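Local coordinates for BB0689 (Borrelia burgdorferi, PDB 4D53), which is an outer surface lipoprotein of the bacterial CAP superfamily whose molecular role is not established, at residues F75-E80 with N107-K112; R53-T58 with L82-E87; E44-L49 with I126-F131. All blocks are in the same frame, centred on the assembly; numbering follows the deposited sequence.

Interaction 1: F75-E80 with N107-K112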
loop_
_atom_site.group_PDB
_atom_site.type_symbol
_atom_site.label_atom_id
_atom_site.label_comp_id
_atom_site.label_asym_id
_atom_site.label_seq_id
_atom_site.Cartn_x
_atom_site.Cartn_y
_atom_site.Cartn_z
ATOM N N PHE A 75 4.493 2.055 -15.729
ATOM C CA PHE A 75 3.192 2.209 -15.072
ATOM C C PHE A 75 2.498 3.460 -15.570
ATOM O O PHE A 75 3.006 4.539 -15.498
ATOM C CB PHE A 75 3.333 2.257 -13.529
ATOM C CG PHE A 75 3.669 0.939 -12.894
ATOM C CD1 PHE A 75 2.669 0.062 -12.558
ATOM C CD2 PHE A 75 4.974 0.597 -12.606
ATOM C CE1 PHE A 75 2.949 -1.157 -11.984
ATOM C CE2 PHE A 75 5.287 -0.613 -11.998
ATOM C CZ PHE A 75 4.268 -1.479 -11.658
ATOM N N ASN A 76 1.311 3.297 -16.100
ATOM C CA ASN A 76 0.576 4.432 -16.617
ATOM C C ASN A 76 -0.685 4.635 -15.844
ATOM O O ASN A 76 -1.424 5.554 -16.130
ATOM C CB ASN A 76 0.254 4.261 -18.118
ATOM C CG ASN A 76 -0.574 3.016 -18.413
ATOM O OD1 ASN A 76 -0.606 2.069 -17.645
ATOM N ND2 ASN A 76 -1.223 3.010 -19.555
ATOM N N LEU A 77 -0.938 3.810 -14.840
ATOM C CA LEU A 77 -2.086 4.080 -13.988
ATOM C C LEU A 77 -1.753 3.555 -12.618
ATOM O O LEU A 77 -1.306 2.426 -12.534
ATOM C CB LEU A 77 -3.265 3.326 -14.485
ATOM C CG LEU A 77 -4.564 4.007 -14.112
ATOM C CD1 LEU A 77 -5.525 3.805 -15.310
ATOM C CD2 LEU A 77 -5.028 3.446 -12.772
ATOM N N THR A 78 -2.007 4.352 -11.564
ATOM C CA THR A 78 -1.678 3.918 -10.204
ATOM C C THR A 78 -2.625 4.445 -9.113
ATOM O O THR A 78 -3.272 5.501 -9.311
ATOM C CB THR A 78 -0.267 4.339 -9.876
ATOM O OG1 THR A 78 0.131 3.652 -8.678
ATOM C CG2 THR A 78 -0.201 5.861 -9.678
ATOM N N ARG A 79 -2.741 3.705 -7.990
ATOM C CA ARG A 79 -3.454 4.207 -6.781
ATOM C C ARG A 79 -2.646 3.876 -5.545
ATOM O O ARG A 79 -1.921 2.859 -5.547
ATOM C CB ARG A 79 -4.760 3.539 -6.568
ATOM C CG ARG A 79 -5.707 3.827 -7.720
ATOM C CD ARG A 79 -6.622 2.682 -7.857
ATOM N NE ARG A 79 -7.508 2.844 -9.014
ATOM C CZ ARG A 79 -8.511 3.693 -9.036
ATOM N NH1 ARG A 79 -8.729 4.480 -7.988
ATOM N NH2 ARG A 79 -9.338 3.717 -10.067
ATOM N N GLU A 80 -2.881 4.654 -4.488
ATOM C CA GLU A 80 -2.140 4.489 -3.220
ATOM C C GLU A 80 -3.107 4.601 -2.079
ATOM O O GLU A 80 -3.933 5.562 -2.054
ATOM C CB GLU A 80 -1.089 5.574 -3.102
ATOM C CG GLU A 80 -0.382 5.552 -1.737
ATOM C CD GLU A 80 0.740 6.591 -1.680
ATOM O OE1 GLU A 80 0.452 7.783 -1.354
ATOM O OE2 GLU A 80 1.906 6.189 -1.946
ATOM N N ASN A 107 -10.919 -1.562 -7.212
ATOM C CA ASN A 107 -10.669 -1.040 -8.553
ATOM C C ASN A 107 -10.500 -2.172 -9.610
ATOM O O ASN A 107 -10.025 -3.262 -9.309
ATOM C CB ASN A 107 -9.557 -0.043 -8.575
ATOM C CG ASN A 107 -8.202 -0.666 -8.707
ATOM O OD1 ASN A 107 -7.502 -1.055 -7.734
ATOM N ND2 ASN A 107 -7.863 -0.903 -9.961
ATOM N N THR A 108 -10.894 -1.854 -10.841
ATOM C CA THR A 108 -10.692 -2.767 -11.997
ATOM C C THR A 108 -9.695 -2.232 -12.961
ATOM O O THR A 108 -9.541 -2.802 -14.032
ATOM C CB THR A 108 -12.008 -2.949 -12.825
ATOM O OG1 THR A 108 -12.495 -1.685 -13.276
ATOM C CG2 THR A 108 -12.961 -3.621 -12.052
ATOM N N ASP A 109 -9.002 -1.148 -12.620
ATOM C CA ASP A 109 -8.102 -0.473 -13.493
ATOM C C ASP A 109 -6.679 -1.042 -13.439
ATOM O O ASP A 109 -5.866 -0.601 -14.220
ATOM C CB ASP A 109 -7.876 0.989 -13.139
ATOM C CG ASP A 109 -9.048 1.860 -13.277
ATOM O OD1 ASP A 109 -10.093 1.421 -13.869
ATOM O OD2 ASP A 109 -8.851 3.005 -12.726
ATOM N N THR A 110 -6.327 -1.799 -12.398
ATOM C CA THR A 110 -4.900 -2.103 -12.111
ATOM C C THR A 110 -4.798 -3.617 -12.138
ATOM O O THR A 110 -5.787 -4.281 -11.874
ATOM C CB THR A 110 -4.419 -1.532 -10.732
ATOM O OG1 THR A 110 -5.266 -2.082 -9.712
ATOM C CG2 THR A 110 -4.412 -0.035 -10.718
ATOM N N ASP A 111 -3.619 -4.189 -12.461
ATOM C CA ASP A 111 -3.415 -5.598 -12.354
ATOM C C ASP A 111 -2.338 -6.031 -11.410
ATOM O O ASP A 111 -2.145 -7.225 -11.192
ATOM C CB ASP A 111 -3.223 -6.294 -13.742
ATOM C CG ASP A 111 -2.063 -5.759 -14.533
ATOM O OD1 ASP A 111 -1.406 -4.800 -14.130
ATOM O OD2 ASP A 111 -1.822 -6.321 -15.618
ATOM N N LYS A 112 -1.625 -5.069 -10.834
ATOM C CA LYS A 112 -0.519 -5.349 -9.916
ATOM C C LYS A 112 -0.785 -4.638 -8.558
ATOM O O LYS A 112 -1.329 -3.570 -8.542
ATOM C CB LYS A 112 0.784 -4.770 -10.481
ATOM C CG LYS A 112 1.161 -5.325 -11.868
ATOM C CD LYS A 112 1.356 -6.812 -11.902
ATOM C CE LYS A 112 1.591 -7.324 -13.342
ATOM N NZ LYS A 112 1.980 -8.731 -13.176
#
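In the alpha-beta-alpha sandwich of this CAP domain, the outer strand 75-84 faces the loop that leads from helix 99-105 into strand 112-119. The ionic part is carried by R79. Its CG stands anti to the carbonyl carbon (chi1 -63°) and the chain runs extended from CG to NE, which brings the guanidinium to the loop. NH2 donates to D109 OD2 at 2.8 Å, a salt bridge with a bent N-H...O angle of 143°. D109 OD2 lies near the guanidinium plane, whereas NH2 meets the oxygen from above the carboxylate plane. NH1 has a second carboxylate, E103 of helix 99-105, so two acidic groups, D109 and E103, flank the guanidinium. Packing adds to this: N107 CB sits over one face of the guanidinium, 3.6 Å from R79 NE, and that nitrogen is buried with no polar partner in the model. Two residues earlier on the same side of the strand, apolar contacts take over. L77 CD2 rests against D109 CB at 3.8 Å and approaches T110 CG2 at 4.1 Å, L77 lying roughly perpendicular to D109. Classic beta bulges interrupt both segments, N76 and L77 opposite K133, D111 and K112 opposite G132, both near the end of the intervening strand 125-134. At the far end the K112 side chain leads off to a salt bridge with E33, and its CB lies beside the edge of the F75 ring, 4.5 Å from CE1.

Interaction 2: R53-T58 with L82-E87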
loop_
_atom_site.group_PDB
_atom_site.type_symbol
_atom_site.label_atom_id
_atom_site.label_comp_id
_atom_site.label_asym_id
_atom_site.label_seq_id
_atom_site.Cartn_x
_atom_site.Cartn_y
_atom_site.Cartn_z
ATOM N N ARG A 53 7.080 11.649 10.598
ATOM C CA ARG A 53 5.947 11.781 11.535
ATOM C C ARG A 53 4.708 12.272 10.848
ATOM O O ARG A 53 4.072 13.197 11.324
ATOM C CB ARG A 53 6.293 12.666 12.780
ATOM C CG ARG A 53 7.587 12.188 13.467
ATOM C CD ARG A 53 7.790 13.034 14.725
ATOM N NE ARG A 53 9.196 13.267 15.036
ATOM C CZ ARG A 53 9.667 14.206 15.874
ATOM N NH1 ARG A 53 8.853 15.050 16.534
ATOM N NH2 ARG A 53 10.977 14.296 16.061
ATOM N N THR A 54 4.314 11.643 9.727
ATOM C CA THR A 54 3.184 12.167 8.931
ATOM C C THR A 54 2.556 11.011 8.194
ATOM O O THR A 54 3.199 9.986 7.960
ATOM C CB THR A 54 3.672 13.214 7.888
ATOM O OG1 THR A 54 2.571 13.822 7.143
ATOM C CG2 THR A 54 4.602 12.682 6.821
ATOM N N ILE A 55 1.312 11.222 7.778
ATOM C CA ILE A 55 0.719 10.430 6.798
ATOM C C ILE A 55 0.157 11.407 5.723
ATOM O O ILE A 55 -0.664 12.309 6.014
ATOM C CB ILE A 55 -0.431 9.581 7.419
ATOM C CG1 ILE A 55 0.074 8.599 8.464
ATOM C CG2 ILE A 55 -1.207 8.968 6.300
ATOM C CD1 ILE A 55 0.954 7.505 7.866
ATOM N N THR A 56 0.605 11.230 4.519
ATOM C CA THR A 56 0.257 12.136 3.397
ATOM C C THR A 56 0.593 11.463 2.106
ATOM O O THR A 56 1.534 10.641 2.072
ATOM C CB THR A 56 0.965 13.509 3.483
ATOM O OG1 THR A 56 0.666 14.232 2.281
ATOM C CG2 THR A 56 2.439 13.338 3.605
ATOM N N HIS A 57 -0.101 11.793 1.021
ATOM C CA HIS A 57 0.205 11.209 -0.309
ATOM C C HIS A 57 1.264 12.023 -1.054
ATOM O O HIS A 57 1.730 11.587 -2.091
ATOM C CB HIS A 57 -1.065 11.133 -1.181
ATOM C CG HIS A 57 -2.090 10.187 -0.651
ATOM N ND1 HIS A 57 -2.000 8.822 -0.840
ATOM C CD2 HIS A 57 -3.263 10.408 -0.002
ATOM C CE1 HIS A 57 -3.083 8.244 -0.334
ATOM N NE2 HIS A 57 -3.848 9.175 0.201
ATOM N N THR A 58 1.650 13.206 -0.542
ATOM C CA THR A 58 2.464 14.148 -1.329
ATOM C C THR A 58 3.729 14.601 -0.617
ATOM O O THR A 58 4.120 15.754 -0.669
ATOM C CB THR A 58 1.661 15.421 -1.681
ATOM O OG1 THR A 58 1.192 16.013 -0.462
ATOM C CG2 THR A 58 0.486 15.014 -2.555
ATOM N N LEU A 82 -3.060 4.511 2.359
ATOM C CA LEU A 82 -2.295 4.553 3.552
ATOM C C LEU A 82 -3.106 4.243 4.728
ATOM O O LEU A 82 -4.326 4.505 4.735
ATOM C CB LEU A 82 -1.680 5.972 3.681
ATOM C CG LEU A 82 -1.015 6.547 2.442
ATOM C CD1 LEU A 82 -0.650 7.996 2.624
ATOM C CD2 LEU A 82 0.285 5.764 2.119
ATOM N N ALA A 83 -2.478 3.807 5.808
ATOM C CA ALA A 83 -3.072 3.662 7.109
ATOM C C ALA A 83 -2.022 3.804 8.193
ATOM O O ALA A 83 -0.875 3.456 7.976
ATOM C CB ALA A 83 -3.813 2.356 7.299
ATOM N N SER A 84 -2.424 4.324 9.322
ATOM C CA SER A 84 -1.538 4.404 10.481
ATOM C C SER A 84 -2.237 4.168 11.780
ATOM O O SER A 84 -3.370 4.613 12.017
ATOM C CB SER A 84 -0.938 5.802 10.493
ATOM O OG SER A 84 -0.093 6.013 11.546
ATOM N N GLY A 85 -1.546 3.471 12.681
ATOM C CA GLY A 85 -2.068 3.156 13.954
ATOM C C GLY A 85 -3.257 2.205 13.952
ATOM O O GLY A 85 -4.084 2.247 14.868
ATOM N N ILE A 86 -3.413 1.385 12.910
ATOM C CA ILE A 86 -4.547 0.460 12.810
ATOM C C ILE A 86 -4.015 -0.993 12.782
ATOM O O ILE A 86 -3.170 -1.283 11.963
ATOM C CB ILE A 86 -5.491 0.819 11.591
ATOM C CG1 ILE A 86 -6.017 2.261 11.695
ATOM C CG2 ILE A 86 -6.674 -0.127 11.542
ATOM C CD1 ILE A 86 -6.695 2.783 10.486
ATOM N N GLU A 87 -4.579 -1.893 13.568
ATOM C CA GLU A 87 -4.139 -3.310 13.575
ATOM C C GLU A 87 -4.414 -4.024 12.270
ATOM O O GLU A 87 -5.361 -3.760 11.503
ATOM C CB GLU A 87 -4.715 -4.094 14.742
ATOM C CG GLU A 87 -4.294 -3.588 16.120
ATOM C CD GLU A 87 -2.782 -3.624 16.387
ATOM O OE1 GLU A 87 -2.058 -4.493 15.824
ATOM O OE2 GLU A 87 -2.303 -2.744 17.176
#
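L82, on the outer strand 75-84, is the side chain against which the loop after helix 36-52 packs. Its CB lies 4.0 Å from I55 CG2, the two side chains lying alongside one another, pointing opposite ways. CG, anti to the carbonyl carbon (chi1 -47°), reaches the imidazole of H57 and stands 3.9 Å from its CE1. At the tip, CD1 meets three residues. It touches I55 CG2 at 3.8 Å, presses against the backbone at T56 O at 3.5 Å, and covers one face of the H57 ring. This last is a CH-pi contact, with L82 CD1 3.9 Å from the centroid of the H57 ring and 17° off its normal, displaced slightly toward the rim. The other branch, CD2, turns inward to V128 of the adjacent strand. Two residues along the strand, S84 also packs on I55, over a smaller area: its CB lies 3.6 Å from I55 CG1, a branch placed beside the backbone N.

The loop is shaped by its own bonds. A Schellman motif at R53 ends helix 36-52, and T56 OG1 accepts from T58 N at 3.2 Å, forming an ST turn. The H57 ring is oriented by a hydrogen bond from ND1 to E80, while T56 O takes the hydroxyl of Y45.

Around the contact, L49 of helix 36-52 packs on L82 and T56, I126 of strand 125-134 supports both I55 and S84, and R67 of helix 64-69 holds H57 O. A83 points away from the loop, toward V91 and W95 of helix 91-96, so that L82 and A83 line opposite faces of the sheet.

Interaction 3: E44-L49 with I126-F131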
loop_
_atom_site.group_PDB
_atom_site.type_symbol
_atom_site.label_atom_id
_atom_site.label_comp_id
_atom_site.label_asym_id
_atom_site.label_seq_id
_atom_site.Cartn_x
_atom_site.Cartn_y
_atom_site.Cartn_z
ATOM N N GLU A 44 9.892 2.119 0.669
ATOM C CA GLU A 44 10.717 3.345 0.751
ATOM C C GLU A 44 9.888 4.505 1.256
ATOM O O GLU A 44 10.314 5.302 2.116
ATOM C CB GLU A 44 11.268 3.692 -0.621
ATOM C CG GLU A 44 12.365 2.702 -1.025
ATOM C CD GLU A 44 13.198 3.119 -2.266
ATOM O OE1 GLU A 44 13.022 4.272 -2.819
ATOM O OE2 GLU A 44 14.024 2.225 -2.634
ATOM N N TYR A 45 8.661 4.548 0.733
ATOM C CA TYR A 45 7.708 5.630 1.166
ATOM C C TYR A 45 7.237 5.473 2.612
ATOM O O TYR A 45 7.206 6.464 3.373
ATOM C CB TYR A 45 6.535 5.708 0.193
ATOM C CG TYR A 45 5.808 7.039 0.341
ATOM C CD1 TYR A 45 6.471 8.252 0.202
ATOM C CD2 TYR A 45 4.416 7.085 0.621
ATOM C CE1 TYR A 45 5.806 9.448 0.296
ATOM C CE2 TYR A 45 3.747 8.274 0.711
ATOM C CZ TYR A 45 4.436 9.478 0.547
ATOM O OH TYR A 45 3.771 10.687 0.608
ATOM N N ALA A 46 6.925 4.244 3.035
ATOM C CA ALA A 46 6.482 4.016 4.366
ATOM C C ALA A 46 7.562 4.502 5.367
ATOM O O ALA A 46 7.285 5.129 6.429
ATOM C CB ALA A 46 6.187 2.535 4.610
ATOM N N ILE A 47 8.825 4.181 5.044
ATOM C CA ILE A 47 9.956 4.583 5.944
ATOM C C ILE A 47 10.083 6.145 6.043
ATOM O O ILE A 47 10.242 6.684 7.126
ATOM C CB ILE A 47 11.262 3.910 5.446
ATOM C CG1 ILE A 47 11.187 2.409 5.842
ATOM C CG2 ILE A 47 12.514 4.614 6.051
ATOM C CD1 ILE A 47 12.239 1.581 5.125
ATOM N N LYS A 48 9.893 6.822 4.925
ATOM C CA LYS A 48 9.883 8.305 4.892
ATOM C C LYS A 48 8.750 8.890 5.696
ATOM O O LYS A 48 8.955 9.884 6.429
ATOM C CB LYS A 48 9.871 8.845 3.519
ATOM C CG LYS A 48 11.095 8.508 2.752
ATOM C CD LYS A 48 11.133 9.373 1.500
ATOM C CE LYS A 48 12.435 9.131 0.749
ATOM N NZ LYS A 48 12.182 9.600 -0.623
ATOM N N LEU A 49 7.579 8.320 5.553
ATOM C CA LEU A 49 6.402 8.752 6.374
ATOM C C LEU A 49 6.702 8.568 7.854
ATOM O O LEU A 49 6.503 9.451 8.710
ATOM C CB LEU A 49 5.123 7.984 5.977
ATOM C CG LEU A 49 4.584 8.236 4.576
ATOM C CD1 LEU A 49 3.410 7.339 4.315
ATOM C CD2 LEU A 49 4.206 9.684 4.361
ATOM N N ILE A 126 2.567 1.713 10.130
ATOM C CA ILE A 126 2.109 2.364 8.904
ATOM C C ILE A 126 1.955 1.336 7.808
ATOM O O ILE A 126 2.913 0.566 7.537
ATOM C CB ILE A 126 3.071 3.445 8.442
ATOM C CG1 ILE A 126 3.114 4.607 9.495
ATOM C CG2 ILE A 126 2.674 4.018 7.093
ATOM C CD1 ILE A 126 4.135 5.683 9.175
ATOM N N PHE A 127 0.881 1.157 7.161
ATOM C CA PHE A 127 0.608 0.563 5.829
ATOM C C PHE A 127 0.683 1.545 4.699
ATOM O O PHE A 127 0.084 2.682 4.733
ATOM C CB PHE A 127 -0.769 -0.102 5.833
ATOM C CG PHE A 127 -0.877 -1.266 6.778
ATOM C CD1 PHE A 127 -0.439 -2.524 6.403
ATOM C CD2 PHE A 127 -1.416 -1.099 8.042
ATOM C CE1 PHE A 127 -0.536 -3.594 7.273
ATOM C CE2 PHE A 127 -1.518 -2.166 8.913
ATOM C CZ PHE A 127 -1.077 -3.415 8.530
ATOM N N VAL A 128 1.489 1.064 3.715
ATOM C CA VAL A 128 1.416 1.672 2.383
ATOM C C VAL A 128 1.068 0.598 1.364
ATOM O O VAL A 128 1.860 -0.373 1.215
ATOM C CB VAL A 128 2.720 2.397 1.957
ATOM C CG1 VAL A 128 2.646 2.947 0.519
ATOM C CG2 VAL A 128 3.149 3.493 2.965
ATOM N N VAL A 129 -0.036 0.778 0.611
ATOM C CA VAL A 129 -0.427 -0.228 -0.419
ATOM C C VAL A 129 -0.631 0.465 -1.731
ATOM O O VAL A 129 -1.354 1.430 -1.818
ATOM C CB VAL A 129 -1.588 -1.137 0.006
ATOM C CG1 VAL A 129 -1.943 -2.153 -1.101
ATOM C CG2 VAL A 129 -1.347 -1.770 1.368
ATOM N N LEU A 130 0.081 0.012 -2.766
ATOM C CA LEU A 130 0.048 0.560 -4.084
ATOM C C LEU A 130 -0.583 -0.445 -5.077
ATOM O O LEU A 130 -0.395 -1.643 -4.943
ATOM C CB LEU A 130 1.477 0.833 -4.586
ATOM C CG LEU A 130 2.338 1.782 -3.695
ATOM C CD1 LEU A 130 3.818 1.989 -4.163
ATOM C CD2 LEU A 130 1.669 3.133 -3.640
ATOM N N PHE A 131 -1.264 0.132 -6.045
ATOM C CA PHE A 131 -1.904 -0.580 -7.128
ATOM C C PHE A 131 -1.426 0.043 -8.423
ATOM O O PHE A 131 -1.237 1.295 -8.538
ATOM C CB PHE A 131 -3.448 -0.467 -7.076
ATOM C CG PHE A 131 -4.074 -0.939 -5.796
ATOM C CD1 PHE A 131 -4.061 -0.134 -4.683
ATOM C CD2 PHE A 131 -4.675 -2.156 -5.706
ATOM C CE1 PHE A 131 -4.579 -0.582 -3.489
ATOM C CE2 PHE A 131 -5.252 -2.602 -4.549
ATOM C CZ PHE A 131 -5.178 -1.826 -3.398
#
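The Y45 ring carries L49 CG over one face, 4.0 Å above the plane and displaced toward the rim, a contact made one turn on within the same helix. R67 of helix 64-69 adds a cation-pi interaction. V128 CG2 comes to CD2 of the ring at 4.5 Å, and the hydroxyl at the far end is bonded to T56 O and L59 N, tying the helix to the loop that follows it. The other flat side chain near by, F127, points to the opposite side of its strand and packs on R117.

The side-chain contacts between the two segments are apolar. V128 CG2, anti to the carbonyl carbon, is the central contact atom: it presses on A46 CB at 3.6 Å and is met obliquely by L49 CD1 at 4.1 Å. The small A46 side chain brings the backbones close, with CA atoms of A46 and V128 5.9 Å apart. I126 extends its CD1 along the helix to L49 CB at 4.1 Å.

Such packing of a helix on a sheet forms one of the two helix-sheet layers of the alpha-beta-alpha sandwich of CAP domains. The axes of the two segments approach to 8.2 Å and run roughly antiparallel, at 147°. Strand 125-134 is central here, bonded on one flank to strand 112-119 and on the other to strand 75-84; Y116 of strand 112-119 packs on A46, and L82 of strand 75-84 on V128.

Interactions 1 and 2 use successive parts of strand 75-84, their centres about 20 Å apart on opposite sides of the chain's centre. They meet where E80 OE1 lies 2.7 Å from H57 ND1. A histidine and glutamate in such sequence positions line the cavity of CAP proteins, and this pair is consistent with that site; no ligand defines it here. Interaction 3 packs the helix beside interaction 2 onto the sheet. Its centre is about 8 Å from that of interaction 2, and Y45 OH reaches T56 O at 2.7 Å. The centres of interactions 1 and 3 are about 16 Å apart, the two being joined through the sheet by R79 O and F131 N at 2.8 Å.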